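Local structure of heterokaryon incompatibility protein s (Podospora anserina, 2WVQ) at residues Leu56-Glu61 / Gly210-Met215; Leu49-Ala54 / Asp206-Ile211; Arg104-Ala109 / Ala153-Lys158; Val26-Tyr31 / Leu93-Ala98. The protein forms a prion and sets off a lethal reaction with the het-S protein of incompatible cells, so that fused cells of different colonies do not survive. The protein carries 2 engineered substitutions. All coordinates share one frame; numbering follows the deposited sequence. Where two conformers were deposited one is given.

Interaction 1: residues Leu56-Glu61 / Gly210-Met215; sequences LSRWGE and GIDAAM
Arg58, crossing from helix 42-62 to Asp212 at the start of helix 213-224, takes part in every contact, and its buried salt bridge with Asp212 is the centre. Before it in the segment, Leu56 and Ser57 face other neighbours: Leu56 packs on helix 157-176, and the Ser57 hydroxyl meets Arg140. Arg58 sets out with CG anti to the backbone N (chi1 -162°), runs extended through CD and bends at chi3, which brings the guanidinium end-on to the carboxylate with NH1 and NH2 in front. NH2 binds the syn lone pair of Asp212 OD2 at 2.7 Å, in the guanidinium plane, while NH1 reaches Asp212 OD1 at 2.9 Å on its syn side, tilted out of that plane. The two flat groups are twisted 40° apart, so the fork is not coplanar. Asp212 is also the N-cap of helix 213-224: its OD1 takes the backbone N of Met215 at 3.1 Å from above the carboxylate plane, and thereby accepts both a charged donor and a helix-end N-H. Around the fork, Ala214 CB lies obliquely by Arg58 NH1 at 3.8 Å, and Met215 CE sits at the guanidinium edge, 3.6 Å from Arg58 NH2. Glu191 of helix 181-191 forms a second salt bridge with the same NH2, so two carboxylates probably share and stabilise the buried positive charge. One residue on, Trp59 meets Phe22 of helix 18-28.

Interaction 2: residues Leu49-Ala54 / Asp206-Ile211; sequences LDIAKA and DAAGGI
Ile51 of helix 42-62 packs into the turn after helix 198-207, touching Ala207, Ala208 and Ile211. Its two branches divide the work. CD1 goes to Ala207 and Ala208, 3.7 Å from Ala207 CB and 3.8 Å from the backbone N of Ala208. CG2, which stands anti to the backbone N of Ile51, meets Ile211 CG1 at 3.8 Å and lies 4.2 Å from Ala208 CB. The Ile211 chain runs at about a right angle to Ile51 and lays its CD1 against Ile51 CG2 and CB. Across the contact the side chains that meet are apolar; here, in the helical globular domain, the chain leaves helix 198-207 and doubles back before helix 213-224. Backbone bonds Gly209 N to Asp206 O and Ile211 N to Ala208 O hold the turn, and Gly210 takes a positive phi of 80°. Ala52 is a looser, buried neighbour, its CB no nearer than 5.3 Å to the 206-211 segment. The turn at Gly210, by contrast, is exposed. Arg48 binds the carbonyl of Gly209 and Arg169 that of Gly210. Met215 and Leu133 border Ile51 on helices 213-224 and 124-140.

Interaction 3: residues Arg104-Ala109 / Ala153-Lys158; sequences RYELVA and ALYDGK
The last turns of helix 79-108 pass the end of strand 152-154 with Tyr105 and Tyr155 nearest, their CA atoms 7.5 Å apart. The two tyrosine rings form an offset stack, centroids 4.4 Å apart and planes inclined by 22°. The overlap is partial: CD2 of Tyr105 lies over one face of the Tyr155 ring toward its rim, 3.3 Å from Tyr155 CG, while Tyr155 CB stands almost centrally over the face of the Tyr105 ring in a CH-pi contact, 3.8 Å from its centroid. Tyr105 reaches this position because its CG is anti to the backbone N (chi1 -172°), which swings the ring toward Tyr155. The opposite face of the Tyr155 ring is covered by Ala153 CB from its own segment, offset to the rim, so the ring lies between Ala153 CB and the Tyr105 ring. Glu106 comes from the next position and crosses Tyr155 at about a right angle; its CG meets the phenol oxygen OH of Tyr155 at 3.2 Å, without a hydrogen bond between the two side chains. Ser102 binds the carbonyl of Ala153 nearby, and Arg104 turns to Glu90 and Glu173 of the second subunit of the homodimer. With no hydrogen bond between the 104-109 and 153-158 segments, this surface contact rests on ring stacking and van der Waals packing, and ties the end of the long helix to the connection between strand 152-154 and helix 157-176.

Interaction 4: residues Val26-Tyr31 / Leu93-Ala98; sequences VACFEY and LLFESA. Engineered in segment 26-31: Ala27 (natural residue Asp).
Phe95 of helix 79-108 is met by Cys28 over its face and by Phe29 at its edge, and these three buried side chains make the contact with segment 26-31. The aromatic pair is T-shaped: the edge of Phe95 points into the face of Phe29, with centroids 5.0 Å apart and planes at 73°. Phe95 CZ stands over the centre of the Phe29 ring, 3.7 Å from Phe29 CE1. The CB of Phe29 points neither toward nor away from the 93-98 segment, and chi1 of -73° carries the ring toward Phe95. The CH-pi contact involves Cys28, whose CB sits almost on the ring normal of Phe95, 3.6 Å from the centroid. The same residue adds a sulfur-aromatic contact: SG lies obliquely to the Phe95 ring, 4.4 Å from its centroid and 3.8 Å from Phe95 CG. Within segment 93-98, Ser97 OG bonds to Leu93 O at 3.0 Å; Ser97 N reaches the same oxygen from the other face of its plane, so that carbonyl takes two donors. Around the contact, Trp152 of strand 152-154 touches Phe95, and Phe29 lies against Lys53 and Leu56 of helix 42-62. Leu93, Glu96 and Ser97 pack on the second subunit, so the helix that receives segment 26-31 on one part of its surface also belongs to the dimer interface. Across the two segments the forces are dispersion and weak ring electrostatics without a hydrogen bond, and the T-shaped ring pair and the CB over the ring face probably fix how the rings are turned.

How the interactions relate
Followed from the N terminus, interaction 4 closes first, linking helix 18-28 to helix 79-108 across 61 residues. Helix 42-62 lies within that loop and carries the first segments of interactions 2 and 1, whose partners come near the C terminus; both therefore cross interaction 4. Their loops end on the same stretch, sharing Gly210 and Ile211, and they join helix 42-62 to helices 198-207 and 213-224. Interaction 3 opens after interaction 4 has closed and falls wholly within both long loops, tying helix 79-108 to the connection between strand 152-154 and helix 157-176. Lys53 and Glu30 form a salt bridge between interactions 2 and 4, while Asp212 packs on Ile51 between interactions 1 and 2.

Interaction 1: residues Leu56-Glu61 / Gly210-Met215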
loop_
_atom_site.group_PDB
_atom_site.type_symbol
_atom_site.label_atom_id
_atom_site.label_comp_id
_atom_site.label_asym_id
_atom_site.label_seq_id
_atom_site.Cartn_x
_atom_site.Cartn_y
_atom_site.Cartn_z
ATOM N N LEU A 56 -7.091 13.979 8.998
ATOM C CA LEU A 56 -7.201 12.789 9.840
ATOM C C LEU A 56 -7.490 13.229 11.296
ATOM O O LEU A 56 -8.435 12.733 11.957
ATOM C CB LEU A 56 -5.909 11.930 9.770
ATOM C CG LEU A 56 -5.773 10.660 10.654
ATOM C CD1 LEU A 56 -6.806 9.620 10.361
ATOM C CD2 LEU A 56 -4.357 9.998 10.625
ATOM N N SER A 57 -6.712 14.172 11.794
ATOM C CA SER A 57 -7.012 14.635 13.137
ATOM C C SER A 57 -8.393 15.336 13.285
ATOM O O SER A 57 -9.010 15.184 14.328
ATOM C CB SER A 57 -5.870 15.423 13.750
ATOM O OG SER A 57 -5.966 16.783 13.484
ATOM N N ARG A 58 -8.851 16.075 12.266
ATOM C CA ARG A 58 -10.182 16.650 12.254
ATOM C C ARG A 58 -11.245 15.608 12.505
ATOM O O ARG A 58 -12.184 15.880 13.244
ATOM C CB ARG A 58 -10.508 17.465 11.000
ATOM C CG ARG A 58 -11.747 18.455 11.145
ATOM C CD ARG A 58 -12.066 19.124 9.811
ATOM N NE ARG A 58 -10.850 19.751 9.273
ATOM C CZ ARG A 58 -10.281 19.518 8.082
ATOM N NH1 ARG A 58 -10.815 18.677 7.218
ATOM N NH2 ARG A 58 -9.167 20.169 7.753
ATOM N N TRP A 59 -11.094 14.431 11.886
ATOM C CA TRP A 59 -11.989 13.320 12.093
ATOM C C TRP A 59 -12.071 12.865 13.541
ATOM O O TRP A 59 -13.180 12.618 14.050
ATOM C CB TRP A 59 -11.646 12.116 11.201
ATOM C CG TRP A 59 -12.585 10.983 11.452
ATOM C CD1 TRP A 59 -13.800 10.797 10.884
ATOM C CD2 TRP A 59 -12.386 9.890 12.352
ATOM N NE1 TRP A 59 -14.387 9.662 11.384
ATOM C CE2 TRP A 59 -13.536 9.085 12.284
ATOM C CE3 TRP A 59 -11.339 9.514 13.212
ATOM C CZ2 TRP A 59 -13.676 7.905 13.021
ATOM C CZ3 TRP A 59 -11.473 8.332 13.941
ATOM C CH2 TRP A 59 -12.642 7.549 13.852
ATOM N N GLY A 60 -10.921 12.700 14.186
ATOM C CA GLY A 60 -10.920 12.292 15.590
ATOM C C GLY A 60 -11.627 13.307 16.463
ATOM O O GLY A 60 -12.329 12.934 17.426
ATOM N N GLU A 61 -11.471 14.592 16.130
ATOM C CA GLU A 61 -12.159 15.662 16.873
ATOM C C GLU A 61 -13.667 15.641 16.644
ATOM O O GLU A 61 -14.450 15.865 17.598
ATOM C CB GLU A 61 -11.589 17.042 16.472
ATOM C CG GLU A 61 -12.136 18.255 17.247
ATOM C CD GLU A 61 -11.635 18.345 18.684
ATOM O OE1 GLU A 61 -10.831 17.493 19.110
ATOM O OE2 GLU A 61 -12.038 19.288 19.399
ATOM N N GLY A 210 -7.721 17.646 -3.814
ATOM C CA GLY A 210 -7.609 16.186 -3.862
ATOM C C GLY A 210 -7.475 15.450 -2.531
ATOM O O GLY A 210 -7.564 14.216 -2.497
ATOM N N ILE A 211 -7.265 16.183 -1.436
ATOM C CA ILE A 211 -6.947 15.547 -0.147
ATOM C C ILE A 211 -7.849 15.964 1.019
ATOM O O ILE A 211 -8.144 15.162 1.907
ATOM C CB ILE A 211 -5.410 15.647 0.209
ATOM C CG1 ILE A 211 -4.944 17.061 0.521
ATOM C CG2 ILE A 211 -4.549 15.129 -0.954
ATOM C CD1 ILE A 211 -3.403 17.183 0.569
ATOM N N ASP A 212 -8.318 17.204 0.980
ATOM C CA ASP A 212 -9.150 17.754 2.054
ATOM C C ASP A 212 -10.081 18.850 1.517
ATOM O O ASP A 212 -9.762 20.051 1.633
ATOM C CB ASP A 212 -8.254 18.312 3.163
ATOM C CG ASP A 212 -9.036 18.708 4.414
ATOM O OD1 ASP A 212 -10.280 18.836 4.349
ATOM O OD2 ASP A 212 -8.390 18.937 5.447
ATOM N N ALA A 213 -11.216 18.431 0.942
ATOM C CA ALA A 213 -12.240 19.345 0.380
ATOM C C ALA A 213 -12.794 20.361 1.389
ATOM O O ALA A 213 -13.068 21.511 1.017
ATOM C CB ALA A 213 -13.373 18.565 -0.239
ATOM N N ALA A 214 -12.973 19.934 2.637
ATOM C CA ALA A 214 -13.430 20.814 3.720
ATOM C C ALA A 214 -12.503 22.035 3.917
ATOM O O ALA A 214 -12.981 23.182 3.971
ATOM C CB ALA A 214 -13.628 20.026 5.013
ATOM N N MET A 215 -11.191 21.788 3.959
ATOM C CA MET A 215 -10.171 22.860 4.027
ATOM C C MET A 215 -10.117 23.682 2.758
ATOM O O MET A 215 -9.992 24.905 2.787
ATOM C CB MET A 215 -8.784 22.277 4.325
ATOM C CG MET A 215 -7.669 23.330 4.437
ATOM S SD MET A 215 -6.017 22.735 4.858
ATOM C CE MET A 215 -6.245 21.661 6.282
#

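Interaction 2: residues Leu49-Ala54 / Asp206-Ile211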
loop_
_atom_site.group_PDB
_atom_site.type_symbol
_atom_site.label_atom_id
_atom_site.label_comp_id
_atom_site.label_asym_id
_atom_site.label_seq_id
_atom_site.Cartn_x
_atom_site.Cartn_y
_atom_site.Cartn_z
ATOM N N LEU A 49 1.340 16.633 3.000
ATOM C CA LEU A 49 1.433 15.764 4.185
ATOM C C LEU A 49 0.801 16.362 5.480
ATOM O O LEU A 49 0.078 15.660 6.212
ATOM C CB LEU A 49 2.895 15.394 4.448
ATOM C CG LEU A 49 3.513 13.984 4.453
ATOM C CD1 LEU A 49 2.789 12.847 3.661
ATOM C CD2 LEU A 49 4.990 14.068 4.080
ATOM N N ASP A 50 1.086 17.633 5.761
ATOM C CA ASP A 50 0.534 18.316 6.950
ATOM C C ASP A 50 -0.992 18.408 6.854
ATOM O O ASP A 50 -1.681 18.315 7.866
ATOM C CB ASP A 50 1.108 19.738 7.126
ATOM C CG ASP A 50 2.660 19.781 7.242
ATOM O OD1 ASP A 50 3.217 20.858 6.940
ATOM O OD2 ASP A 50 3.325 18.795 7.658
ATOM N N ILE A 51 -1.501 18.631 5.646
ATOM C CA ILE A 51 -2.941 18.681 5.387
ATOM C C ILE A 51 -3.632 17.335 5.558
ATOM O O ILE A 51 -4.732 17.295 6.136
ATOM C CB ILE A 51 -3.280 19.349 4.039
ATOM C CG1 ILE A 51 -2.978 20.844 4.115
ATOM C CG2 ILE A 51 -4.745 19.143 3.651
ATOM C CD1 ILE A 51 -2.825 21.459 2.749
ATOM N N ALA A 52 -3.014 16.250 5.082
ATOM C CA ALA A 52 -3.558 14.895 5.304
ATOM C C ALA A 52 -3.605 14.575 6.797
ATOM O O ALA A 52 -4.584 13.954 7.297
ATOM C CB ALA A 52 -2.752 13.821 4.549
ATOM N N LYS A 53 -2.556 14.984 7.509
ATOM C CA LYS A 53 -2.503 14.821 8.960
ATOM C C LYS A 53 -3.593 15.683 9.630
ATOM O O LYS A 53 -4.234 15.246 10.576
ATOM C CB LYS A 53 -1.121 15.184 9.493
ATOM C CG LYS A 53 -0.958 15.042 10.993
ATOM C CD LYS A 53 0.350 15.709 11.495
ATOM C CE LYS A 53 0.842 14.965 12.747
ATOM N NZ LYS A 53 1.944 15.672 13.420
ATOM N N ALA A 54 -3.796 16.901 9.132
ATOM C CA ALA A 54 -4.823 17.809 9.714
ATOM C C ALA A 54 -6.228 17.231 9.501
ATOM O O ALA A 54 -7.115 17.354 10.355
ATOM C CB ALA A 54 -4.728 19.229 9.079
ATOM N N ASP A 206 -5.283 25.509 -2.759
ATOM C CA ASP A 206 -4.601 24.711 -3.778
ATOM C C ASP A 206 -4.064 23.377 -3.250
ATOM O O ASP A 206 -4.340 22.339 -3.845
ATOM C CB ASP A 206 -3.457 25.498 -4.420
ATOM C CG ASP A 206 -3.941 26.618 -5.334
ATOM O OD1 ASP A 206 -5.117 26.612 -5.771
ATOM O OD2 ASP A 206 -3.125 27.518 -5.619
ATOM N N ALA A 207 -3.294 23.413 -2.158
ATOM C CA ALA A 207 -2.661 22.193 -1.601
ATOM C C ALA A 207 -3.661 21.178 -1.054
ATOM O O ALA A 207 -3.414 19.985 -1.145
ATOM C CB ALA A 207 -1.606 22.544 -0.534
ATOM N N ALA A 208 -4.797 21.658 -0.515
ATOM C CA ALA A 208 -5.858 20.768 -0.042
ATOM C C ALA A 208 -6.579 20.056 -1.190
ATOM O O ALA A 208 -7.288 19.079 -0.966
ATOM C CB ALA A 208 -6.850 21.489 0.879
ATOM N N GLY A 209 -6.363 20.527 -2.415
ATOM C CA GLY A 209 -6.946 19.918 -3.599
ATOM C C GLY A 209 -6.659 18.433 -3.666
ATOM O O GLY A 209 -5.499 18.006 -3.578
ATOM N N GLY A 210 -7.721 17.646 -3.814
ATOM C CA GLY A 210 -7.609 16.186 -3.862
ATOM C C GLY A 210 -7.475 15.450 -2.531
ATOM O O GLY A 210 -7.564 14.216 -2.497
ATOM N N ILE A 211 -7.265 16.183 -1.436
ATOM C CA ILE A 211 -6.947 15.547 -0.147
ATOM C C ILE A 211 -7.849 15.964 1.019
ATOM O O ILE A 211 -8.144 15.162 1.907
ATOM C CB ILE A 211 -5.410 15.647 0.209
ATOM C CG1 ILE A 211 -4.944 17.061 0.521
ATOM C CG2 ILE A 211 -4.549 15.129 -0.954
ATOM C CD1 ILE A 211 -3.403 17.183 0.569
#

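Interaction 3: residues Arg104-Ala109 / Ala153-Lys158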
loop_
_atom_site.group_PDB
_atom_site.type_symbol
_atom_site.label_atom_id
_atom_site.label_comp_id
_atom_site.label_asym_id
_atom_site.label_seq_id
_atom_site.Cartn_x
_atom_site.Cartn_y
_atom_site.Cartn_z
ATOM N N ARG A 104 15.179 0.328 2.499
ATOM C CA ARG A 104 15.794 -0.341 1.365
ATOM C C ARG A 104 16.601 0.619 0.512
ATOM O O ARG A 104 17.665 0.245 -0.034
ATOM C CB ARG A 104 14.742 -1.068 0.526
ATOM C CG ARG A 104 14.296 -2.368 1.144
ATOM C CD ARG A 104 13.635 -3.270 0.130
ATOM N NE ARG A 104 12.566 -2.647 -0.669
ATOM C CZ ARG A 104 11.299 -2.508 -0.301
ATOM N NH1 ARG A 104 10.871 -2.911 0.896
ATOM N NH2 ARG A 104 10.441 -1.968 -1.157
ATOM N N TYR A 105 16.115 1.856 0.425
ATOM C CA TYR A 105 16.848 2.941 -0.226
ATOM C C TYR A 105 18.121 3.344 0.543
ATOM O O TYR A 105 19.210 3.476 -0.077
ATOM C CB TYR A 105 15.942 4.149 -0.433
ATOM C CG TYR A 105 16.568 5.230 -1.266
ATOM C CD1 TYR A 105 16.427 5.240 -2.650
ATOM C CD2 TYR A 105 17.318 6.247 -0.669
ATOM C CE1 TYR A 105 17.022 6.252 -3.420
ATOM C CE2 TYR A 105 17.896 7.253 -1.417
ATOM C CZ TYR A 105 17.752 7.251 -2.787
ATOM O OH TYR A 105 18.345 8.257 -3.508
ATOM N N GLU A 106 17.970 3.558 1.860
ATOM C CA GLU A 106 19.063 3.884 2.774
ATOM C C GLU A 106 20.212 2.902 2.717
ATOM O O GLU A 106 21.338 3.303 2.830
ATOM C CB GLU A 106 18.600 3.873 4.222
ATOM C CG GLU A 106 17.959 5.129 4.748
ATOM C CD GLU A 106 17.331 4.883 6.124
ATOM O OE1 GLU A 106 16.149 5.271 6.343
ATOM O OE2 GLU A 106 18.007 4.254 6.977
ATOM N N LEU A 107 19.892 1.614 2.619
ATOM C CA LEU A 107 20.867 0.549 2.696
ATOM C C LEU A 107 21.832 0.603 1.507
ATOM O O LEU A 107 23.008 0.264 1.636
ATOM C CB LEU A 107 20.159 -0.818 2.800
ATOM C CG LEU A 107 21.053 -2.019 3.145
ATOM C CD1 LEU A 107 21.828 -1.798 4.447
ATOM C CD2 LEU A 107 20.225 -3.274 3.207
ATOM N N VAL A 108 21.333 1.094 0.378
ATOM C CA VAL A 108 22.073 1.093 -0.867
ATOM C C VAL A 108 22.570 2.486 -1.323
ATOM O O VAL A 108 23.410 2.564 -2.214
ATOM C CB VAL A 108 21.239 0.353 -1.992
ATOM C CG1 VAL A 108 20.407 1.328 -2.849
ATOM C CG2 VAL A 108 22.123 -0.483 -2.851
ATOM N N ALA A 109 22.080 3.577 -0.725
ATOM C CA ALA A 109 22.426 4.930 -1.228
ATOM C C ALA A 109 23.783 5.483 -0.773
ATOM O O ALA A 109 24.377 4.998 0.192
ATOM C CB ALA A 109 21.316 5.930 -0.906
ATOM N N ALA A 153 12.893 8.826 6.020
ATOM C CA ALA A 153 12.635 9.710 4.889
ATOM C C ALA A 153 11.858 9.049 3.771
ATOM O O ALA A 153 12.030 7.870 3.496
ATOM C CB ALA A 153 13.969 10.279 4.340
ATOM N N LEU A 154 11.024 9.830 3.117
ATOM C CA LEU A 154 10.477 9.490 1.811
ATOM C C LEU A 154 11.440 9.994 0.731
ATOM O O LEU A 154 11.658 11.201 0.607
ATOM C CB LEU A 154 9.125 10.159 1.604
ATOM C CG LEU A 154 8.004 9.715 2.549
ATOM C CD1 LEU A 154 6.764 10.583 2.406
ATOM C CD2 LEU A 154 7.680 8.269 2.248
ATOM N N TYR A 155 11.986 9.075 -0.060
ATOM C CA TYR A 155 13.067 9.413 -1.000
ATOM C C TYR A 155 12.588 9.576 -2.454
ATOM O O TYR A 155 13.363 10.005 -3.337
ATOM C CB TYR A 155 14.209 8.362 -0.907
ATOM C CG TYR A 155 14.959 8.315 0.401
ATOM C CD1 TYR A 155 14.800 7.238 1.283
ATOM C CD2 TYR A 155 15.867 9.317 0.746
ATOM C CE1 TYR A 155 15.526 7.174 2.485
ATOM C CE2 TYR A 155 16.579 9.263 1.939
ATOM C CZ TYR A 155 16.382 8.191 2.807
ATOM O OH TYR A 155 17.084 8.124 3.992
ATOM N N ASP A 156 11.326 9.250 -2.724
ATOM C CA ASP A 156 10.775 9.476 -4.069
ATOM C C ASP A 156 9.381 10.087 -3.987
ATOM O O ASP A 156 8.696 9.892 -3.000
ATOM C CB ASP A 156 10.731 8.173 -4.866
ATOM C CG ASP A 156 9.896 7.128 -4.189
ATOM O OD1 ASP A 156 10.375 6.539 -3.190
ATOM O OD2 ASP A 156 8.747 6.927 -4.639
ATOM N N GLY A 157 8.973 10.801 -5.037
ATOM C CA GLY A 157 7.651 11.445 -5.120
ATOM C C GLY A 157 6.485 10.476 -4.960
ATOM O O GLY A 157 5.459 10.804 -4.337
ATOM N N LYS A 158 6.660 9.268 -5.497
ATOM C CA LYS A 158 5.571 8.289 -5.602
ATOM C C LYS A 158 5.208 7.615 -4.283
ATOM O O LYS A 158 4.074 7.183 -4.097
ATOM C CB LYS A 158 5.879 7.248 -6.697
ATOM C CG LYS A 158 6.445 7.828 -8.010
ATOM C CD LYS A 158 5.477 8.828 -8.710
ATOM C CE LYS A 158 5.914 10.306 -8.524
ATOM N NZ LYS A 158 4.771 11.257 -8.288
#

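Interaction 4: residues Val26-Tyr31 / Leu93-Ala98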
loop_
_atom_site.group_PDB
_atom_site.type_symbol
_atom_site.label_atom_id
_atom_site.label_comp_id
_atom_site.label_asym_id
_atom_site.label_seq_id
_atom_site.Cartn_x
_atom_site.Cartn_y
_atom_site.Cartn_z
ATOM N N VAL A 26 -1.865 9.451 13.667
ATOM C CA VAL A 26 -1.538 10.906 13.608
ATOM C C VAL A 26 -0.045 11.090 13.942
ATOM O O VAL A 26 0.681 11.781 13.228
ATOM C CB VAL A 26 -2.449 11.760 14.547
ATOM C CG1 VAL A 26 -1.989 13.314 14.536
ATOM C CG2 VAL A 26 -3.923 11.603 14.135
ATOM N N ALA A 27 0.429 10.399 14.975
ATOM C CA ALA A 27 1.846 10.488 15.351
ATOM C C ALA A 27 2.834 9.968 14.284
ATOM O O ALA A 27 3.994 10.424 14.269
ATOM C CB ALA A 27 2.103 9.852 16.703
ATOM N N CYS A 28 2.383 9.074 13.392
ATOM C CA CYS A 28 3.206 8.540 12.257
ATOM C C CYS A 28 3.752 9.624 11.368
ATOM O O CYS A 28 4.893 9.538 10.956
ATOM C CB CYS A 28 2.439 7.567 11.369
ATOM S SG CYS A 28 2.284 5.845 11.989
ATOM N N PHE A 29 2.914 10.606 11.055
ATOM C CA PHE A 29 3.300 11.799 10.308
ATOM C C PHE A 29 4.509 12.608 10.851
ATOM O O PHE A 29 5.205 13.249 10.080
ATOM C CB PHE A 29 2.096 12.751 10.127
ATOM C CG PHE A 29 1.036 12.274 9.117
ATOM C CD1 PHE A 29 -0.122 11.557 9.548
ATOM C CD2 PHE A 29 1.157 12.596 7.783
ATOM C CE1 PHE A 29 -1.100 11.130 8.637
ATOM C CE2 PHE A 29 0.154 12.200 6.851
ATOM C CZ PHE A 29 -0.982 11.453 7.294
ATOM N N GLU A 30 4.750 12.561 12.151
ATOM C CA GLU A 30 5.815 13.341 12.773
ATOM C C GLU A 30 7.219 12.800 12.484
ATOM O O GLU A 30 8.187 13.540 12.498
ATOM C CB GLU A 30 5.570 13.420 14.278
ATOM C CG GLU A 30 4.491 14.445 14.605
ATOM C CD GLU A 30 3.732 14.175 15.884
ATOM O OE1 GLU A 30 2.583 14.655 15.970
ATOM O OE2 GLU A 30 4.277 13.521 16.803
ATOM N N TYR A 31 7.325 11.507 12.251
ATOM C CA TYR A 31 8.637 10.888 12.018
ATOM C C TYR A 31 9.106 11.022 10.554
ATOM O O TYR A 31 10.220 10.566 10.222
ATOM C CB TYR A 31 8.617 9.431 12.496
ATOM C CG TYR A 31 8.154 9.311 13.931
ATOM C CD1 TYR A 31 6.834 8.941 14.236
ATOM C CD2 TYR A 31 9.023 9.613 14.996
ATOM C CE1 TYR A 31 6.397 8.853 15.571
ATOM C CE2 TYR A 31 8.585 9.532 16.338
ATOM C CZ TYR A 31 7.274 9.145 16.612
ATOM O OH TYR A 31 6.850 9.042 17.928
ATOM N N LEU A 93 -0.384 0.068 8.688
ATOM C CA LEU A 93 0.278 -0.802 7.671
ATOM C C LEU A 93 0.887 0.015 6.508
ATOM O O LEU A 93 1.958 -0.318 5.992
ATOM C CB LEU A 93 -0.735 -1.816 7.126
ATOM C CG LEU A 93 -0.865 -3.262 7.611
ATOM C CD1 LEU A 93 -0.313 -3.512 8.996
ATOM C CD2 LEU A 93 -2.290 -3.755 7.491
ATOM N N LEU A 94 0.158 1.026 6.075
ATOM C CA LEU A 94 0.579 1.999 5.077
ATOM C C LEU A 94 1.935 2.660 5.395
ATOM O O LEU A 94 2.807 2.787 4.530
ATOM C CB LEU A 94 -0.526 3.082 4.952
ATOM C CG LEU A 94 -0.469 4.097 3.817
ATOM C CD1 LEU A 94 -0.295 3.307 2.494
ATOM C CD2 LEU A 94 -1.774 4.907 3.784
ATOM N N PHE A 95 2.086 3.096 6.641
ATOM C CA PHE A 95 3.293 3.732 7.139
ATOM C C PHE A 95 4.403 2.683 7.396
ATOM O O PHE A 95 5.575 2.928 7.093
ATOM C CB PHE A 95 2.970 4.554 8.424
ATOM C CG PHE A 95 2.374 5.926 8.148
ATOM C CD1 PHE A 95 0.998 6.167 8.333
ATOM C CD2 PHE A 95 3.191 6.972 7.702
ATOM C CE1 PHE A 95 0.431 7.445 8.043
ATOM C CE2 PHE A 95 2.653 8.298 7.449
ATOM C CZ PHE A 95 1.277 8.524 7.614
ATOM N N GLU A 96 4.030 1.502 7.903
ATOM C CA GLU A 96 4.993 0.419 8.069
ATOM C C GLU A 96 5.681 0.057 6.710
ATOM O O GLU A 96 6.898 0.050 6.640
ATOM C CB GLU A 96 4.331 -0.807 8.706
ATOM C CG GLU A 96 5.313 -1.700 9.422
ATOM C CD GLU A 96 4.709 -3.029 9.845
ATOM O OE1 GLU A 96 5.508 -3.933 10.162
ATOM O OE2 GLU A 96 3.463 -3.165 9.868
ATOM N N SER A 97 4.895 -0.179 5.662
ATOM C CA SER A 97 5.371 -0.365 4.285
ATOM C C SER A 97 6.312 0.716 3.748
ATOM O O SER A 97 7.343 0.392 3.119
ATOM C CB SER A 97 4.160 -0.510 3.335
ATOM O OG SER A 97 3.364 -1.612 3.731
ATOM N N ALA A 98 5.940 1.986 3.919
ATOM C CA ALA A 98 6.743 3.119 3.454
ATOM C C ALA A 98 8.144 3.125 4.090
ATOM O O ALA A 98 9.146 3.377 3.382
ATOM C CB ALA A 98 6.011 4.448 3.728
#